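PDB 5UBA: RNA pseudouridylate synthase domain-containing protein 4 from Homo sapiens, which catalyses the isomerisation of uridine to pseudouridine in mitochondrial RNAs, including 16S rRNA, a modification needed to assemble that rRNA into a functional mitochondrial ribosome. Local coordinates for residues 94-97 with 98-102; 193-197 with 198-202. All coordinates share one frame; numbering follows the deposited sequence. Where two conformers were deposited one is given.

Interaction 1: 94-97 with 98-102; sequences WDKD and MAHQV
Ala99 N donates to Asp95 O at 3.0 Å with an N-H...O angle of 165°, the first i to i+4 bond of helix 96-107, and His100 N to Lys96 O and Gln101 N to Asp97 O continue the pattern. The arrangement is a helix N-cap, with Asp95 placed directly before the first turn. In one of its two conformers Asp95 has CG anti to the backbone N (chi1 -177°), which brings the carboxylate back over the opening turn. There OD2 accepts from Met98 N at 3.2 Å through its anti lone pair, the bond bent to 145°, and more weakly from Asp97 N at 3.0 Å. A short carboxylate suits this position: it supplies an acceptor to amides that have no preceding turn, and its charge is likely to be eased by the helix N-terminus. Beside the cap, Asp95 CB rests 4.1 Å from Met98 CB, while the rest of the methionine turns off toward Asn35 and Leu262. Ala99 is buried against His77, where a methyl group suits the close fit of helix to strand 77-78. On the exposed flank the Lys96 chain, bent near its end, passes obliquely across His100, with Lys96 CG 4.0 Å from His100 CE1. One face of the imidazole lies over Lys96 O, offset toward the rim of the ring. At the ring's edge a water in its plane joins successive turns, donating to Asp97 OD1 at 2.7 Å and meeting His100 ND1 at 2.8 Å.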
loop_
_atom_site.group_PDB
_atom_site.type_symbol
_atom_site.label_atom_id
_atom_site.label_comp_id
_atom_site.label_asym_id
_atom_site.label_seq_id
_atom_site.Cartn_x
_atom_site.Cartn_y
_atom_site.Cartn_z
ATOM N N TRP A 94 22.298 -4.217 -0.434
ATOM C CA TRP A 94 23.422 -4.887 -1.105
ATOM C C TRP A 94 23.857 -6.193 -0.422
ATOM O O TRP A 94 24.139 -7.183 -1.097
ATOM C CB TRP A 94 24.609 -3.924 -1.142
ATOM C CG TRP A 94 24.426 -2.819 -2.093
ATOM C CD1 TRP A 94 24.293 -1.494 -1.819
ATOM C CD2 TRP A 94 24.373 -2.946 -3.517
ATOM N NE1 TRP A 94 24.140 -0.782 -2.994
ATOM C CE2 TRP A 94 24.176 -1.654 -4.046
ATOM C CE3 TRP A 94 24.447 -4.035 -4.392
ATOM C CZ2 TRP A 94 24.076 -1.413 -5.435
ATOM C CZ3 TRP A 94 24.360 -3.794 -5.768
ATOM C CH2 TRP A 94 24.167 -2.499 -6.260
ATOM N N ASP A 95 23.866 -6.178 0.920
ATOM C CA ASP A 95 24.419 -7.255 1.756
ATOM C C ASP A 95 23.273 -8.072 2.374
ATOM O O ASP A 95 22.309 -7.499 2.870
ATOM C CB ASP A 95 25.291 -6.606 2.845
ATOM C CG ASP A 95 25.998 -7.612 3.735
ATOM O OD1 ASP A 95 27.053 -8.138 3.338
ATOM O OD2 ASP A 95 25.502 -7.847 4.850
ATOM N N LYS A 96 23.368 -9.398 2.356
ATOM C CA LYS A 96 22.324 -10.260 2.920
ATOM C C LYS A 96 22.099 -10.019 4.414
ATOM O O LYS A 96 20.957 -10.095 4.884
ATOM C CB LYS A 96 22.688 -11.737 2.718
ATOM C CG LYS A 96 21.550 -12.701 2.994
ATOM C CD LYS A 96 21.764 -14.060 2.321
ATOM C CE LYS A 96 20.439 -14.672 1.894
ATOM N NZ LYS A 96 19.495 -14.795 3.040
ATOM N N ASP A 97 23.176 -9.779 5.149
ATOM C CA ASP A 97 23.053 -9.550 6.584
ATOM C C ASP A 97 22.373 -8.226 6.866
ATOM O O ASP A 97 21.576 -8.137 7.806
ATOM C CB ASP A 97 24.407 -9.633 7.293
ATOM C CG ASP A 97 24.972 -11.035 7.295
ATOM O OD1 ASP A 97 24.207 -12.023 7.342
ATOM O OD2 ASP A 97 26.202 -11.147 7.248
ATOM N N MET A 98 22.632 -7.221 6.034
ATOM C CA MET A 98 21.910 -5.943 6.170
ATOM C C MET A 98 20.429 -6.106 5.825
ATOM O O MET A 98 19.559 -5.534 6.513
ATOM C CB MET A 98 22.551 -4.857 5.300
ATOM C CG MET A 98 21.882 -3.490 5.394
ATOM S SD MET A 98 21.778 -2.854 7.086
ATOM C CE MET A 98 23.506 -2.755 7.562
ATOM N N ALA A 99 20.123 -6.895 4.783
ATOM C CA ALA A 99 18.735 -7.239 4.476
ATOM C C ALA A 99 18.063 -7.861 5.686
ATOM O O ALA A 99 16.953 -7.478 6.026
ATOM C CB ALA A 99 18.623 -8.182 3.286
ATOM N N HIS A 100 18.752 -8.797 6.345
ATOM C CA HIS A 100 18.193 -9.417 7.546
ATOM C C HIS A 100 17.992 -8.399 8.663
ATOM O O HIS A 100 16.973 -8.455 9.358
ATOM C CB HIS A 100 19.081 -10.565 8.050
ATOM C CG HIS A 100 19.019 -11.779 7.188
ATOM N ND1 HIS A 100 19.941 -12.801 7.282
ATOM C CD2 HIS A 100 18.158 -12.135 6.206
ATOM C CE1 HIS A 100 19.641 -13.736 6.398
ATOM N NE2 HIS A 100 18.565 -13.357 5.733
ATOM N N GLN A 101 18.940 -7.483 8.807
ATOM C CA GLN A 101 18.835 -6.421 9.825
ATOM C C GLN A 101 17.594 -5.549 9.591
ATOM O O GLN A 101 16.792 -5.282 10.509
ATOM C CB GLN A 101 20.096 -5.582 9.827
ATOM C CG GLN A 101 20.203 -4.620 10.985
ATOM C CD GLN A 101 21.480 -3.805 10.940
ATOM O OE1 GLN A 101 22.522 -4.285 10.483
ATOM N NE2 GLN A 101 21.408 -2.575 11.412
ATOM N N VAL A 102 17.387 -5.163 8.342
ATOM C CA VAL A 102 16.223 -4.348 7.996
ATOM C C VAL A 102 14.915 -5.121 8.164
ATOM O O VAL A 102 13.940 -4.556 8.667
ATOM C CB VAL A 102 16.350 -3.749 6.578
ATOM C CG1 VAL A 102 15.116 -2.908 6.242
ATOM C CG2 VAL A 102 17.578 -2.860 6.524
HETATM O O HOH W 1 22.087 -12.170 8.939
#

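Interaction 2: 193-197 with 198-202; sequences PITGI and KHQLR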
loop_
_atom_site.group_PDB
_atom_site.type_symbol
_atom_site.label_atom_id
_atom_site.label_comp_id
_atom_site.label_asym_id
_atom_site.label_seq_id
_atom_site.Cartn_x
_atom_site.Cartn_y
_atom_site.Cartn_z
ATOM N N PRO A 193 -0.036 1.510 9.143
ATOM C CA PRO A 193 -0.213 0.163 9.682
ATOM C C PRO A 193 0.869 -0.037 10.763
ATOM O O PRO A 193 2.070 0.198 10.510
ATOM C CB PRO A 193 -0.019 -0.744 8.472
ATOM C CG PRO A 193 0.848 0.054 7.538
ATOM C CD PRO A 193 0.621 1.505 7.812
ATOM N N ILE A 194 0.442 -0.353 11.981
ATOM C CA ILE A 194 1.378 -0.620 13.064
ATOM C C ILE A 194 1.824 -2.061 12.962
ATOM O O ILE A 194 3.019 -2.363 13.043
ATOM C CB ILE A 194 0.732 -0.362 14.441
ATOM C CG1 ILE A 194 0.232 1.095 14.532
ATOM C CG2 ILE A 194 1.706 -0.729 15.555
ATOM C CD1 ILE A 194 1.281 2.174 14.352
ATOM N N THR A 195 0.845 -2.937 12.766
ATOM C CA THR A 195 1.071 -4.327 12.387
ATOM C C THR A 195 1.316 -4.418 10.880
ATOM O O THR A 195 1.413 -3.392 10.200
ATOM C CB THR A 195 -0.145 -5.149 12.787
ATOM O OG1 THR A 195 -1.314 -4.552 12.205
ATOM C CG2 THR A 195 -0.329 -5.152 14.301
ATOM N N GLY A 196 1.492 -5.639 10.377
ATOM C CA GLY A 196 1.847 -5.860 8.977
ATOM C C GLY A 196 1.087 -6.997 8.352
ATOM O O GLY A 196 1.680 -7.821 7.666
ATOM N N ILE A 197 -0.225 -7.015 8.568
ATOM C CA ILE A 197 -1.090 -8.125 8.149
ATOM C C ILE A 197 -1.500 -7.891 6.699
ATOM O O ILE A 197 -1.742 -6.755 6.289
ATOM C CB ILE A 197 -2.334 -8.228 9.060
ATOM C CG1 ILE A 197 -1.913 -8.545 10.518
ATOM C CG2 ILE A 197 -3.337 -9.252 8.556
ATOM C CD1 ILE A 197 -1.021 -9.754 10.671
ATOM N N LYS A 198 -1.582 -8.981 5.935
ATOM C CA LYS A 198 -1.960 -8.935 4.523
ATOM C C LYS A 198 -3.266 -8.169 4.293
ATOM O O LYS A 198 -4.298 -8.451 4.933
ATOM C CB LYS A 198 -2.105 -10.377 4.024
ATOM C CG LYS A 198 -2.580 -10.537 2.583
ATOM C CD LYS A 198 -1.588 -9.971 1.599
ATOM C CE LYS A 198 -1.822 -10.550 0.212
ATOM N NZ LYS A 198 -0.715 -10.115 -0.670
ATOM N N HIS A 199 -3.202 -7.173 3.411
ATOM C CA HIS A 199 -4.349 -6.341 3.038
ATOM C C HIS A 199 -4.979 -5.559 4.187
ATOM O O HIS A 199 -6.099 -5.088 4.070
ATOM C CB HIS A 199 -5.416 -7.144 2.292
ATOM C CG HIS A 199 -4.982 -7.594 0.943
ATOM N ND1 HIS A 199 -5.745 -8.438 0.171
ATOM C CD2 HIS A 199 -3.866 -7.327 0.230
ATOM C CE1 HIS A 199 -5.120 -8.654 -0.972
ATOM N NE2 HIS A 199 -3.977 -7.996 -0.961
ATOM N N GLN A 200 -4.241 -5.349 5.279
ATOM C CA GLN A 200 -4.877 -4.740 6.438
ATOM C C GLN A 200 -5.402 -3.342 6.167
ATOM O O GLN A 200 -6.452 -3.008 6.651
ATOM C CB GLN A 200 -4.002 -4.782 7.693
ATOM C CG GLN A 200 -2.891 -3.786 7.842
ATOM C CD GLN A 200 -2.370 -3.799 9.274
ATOM O OE1 GLN A 200 -1.735 -4.772 9.662
ATOM N NE2 GLN A 200 -2.641 -2.747 10.059
ATOM N N LEU A 201 -4.685 -2.521 5.413
ATOM C CA LEU A 201 -5.174 -1.153 5.134
ATOM C C LEU A 201 -6.478 -1.164 4.357
ATOM O O LEU A 201 -7.415 -0.396 4.663
ATOM C CB LEU A 201 -4.135 -0.298 4.390
ATOM C CG LEU A 201 -2.795 -0.122 5.105
ATOM C CD1 LEU A 201 -1.874 0.745 4.277
ATOM C CD2 LEU A 201 -2.979 0.436 6.502
ATOM N N ARG A 202 -6.526 -2.011 3.340
ATOM C CA ARG A 202 -7.717 -2.132 2.513
ATOM C C ARG A 202 -8.904 -2.656 3.281
ATOM O O ARG A 202 -10.014 -2.142 3.134
ATOM C CB ARG A 202 -7.416 -2.995 1.288
ATOM C CG ARG A 202 -6.419 -2.350 0.353
ATOM C CD ARG A 202 -5.846 -3.356 -0.612
ATOM N NE ARG A 202 -6.832 -3.776 -1.586
ATOM C CZ ARG A 202 -6.603 -4.669 -2.544
ATOM N NH1 ARG A 202 -5.404 -5.230 -2.652
ATOM N NH2 ARG A 202 -7.569 -4.997 -3.397
#
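The loop leading from strand 186-193 into helix 200-209 borders the probable active site of this RluA-family synthase domain, and it closes with a type II beta turn from Ile197 to Gln200. Gln200 N donates to Ile197 O at 3.0 Å, approaching from above the carbonyl plane; His199, the N-cap residue, takes the positive phi (61°) that such a turn needs. From the first turn of the helix the side chain of Gln200 reaches back across the loop at roughly a right angle to Thr195 and Ile197. Its OE1 is gripped by two donors lying in the amide plane, one on each side of the C=O bond: Thr195 OG1 at 2.6 Å, on the side of NE2, and Ile197 N at 2.9 Å, nearly straight at 168°. Thr195 can make its bond because chi1 of 55° sets OG1 between the backbone N and the carbonyl carbon, facing the amide. A glutamine suits the place, since its other end donates too: NE2 bonds to Thr175 OG1, which fixes the flip of the amide. Below it Pro193 CB packs 3.7 Å from Leu201 CD2, an apolar floor covered by Tyr115. Replacing Gln200 by an alanine removes the amide, and the Thr195 hydroxyl, the Ile197 N-H and the Thr175 hydroxyl would probably lose a common partner, leaving the loop freer to shift. Lys198, at the turn's second position, carries its NZ into a salt bridge with Asp83, the probable catalytic aspartate. A buried amide that ties down the loop on one side of the turn thus probably helps to hold the lysine beside Asp83.

Both interactions lie at the start of a helix within the same synthase domain, their centres about 23 Å apart, yet they serve different places. Interaction 1 is a surface contact where helix 96-107 begins, far from the annotated sites; a carboxylate does the capping, and charged groups and water dominate its outer flank. Interaction 2 is partly buried and close to the centre of the chain. There a neutral side-chain amide, reaching backward from within helix 200-209, organises the preceding loop beside the probable catalytic aspartate. The two do not touch, their nearest atoms being about 12 Å apart, and they hold different helices.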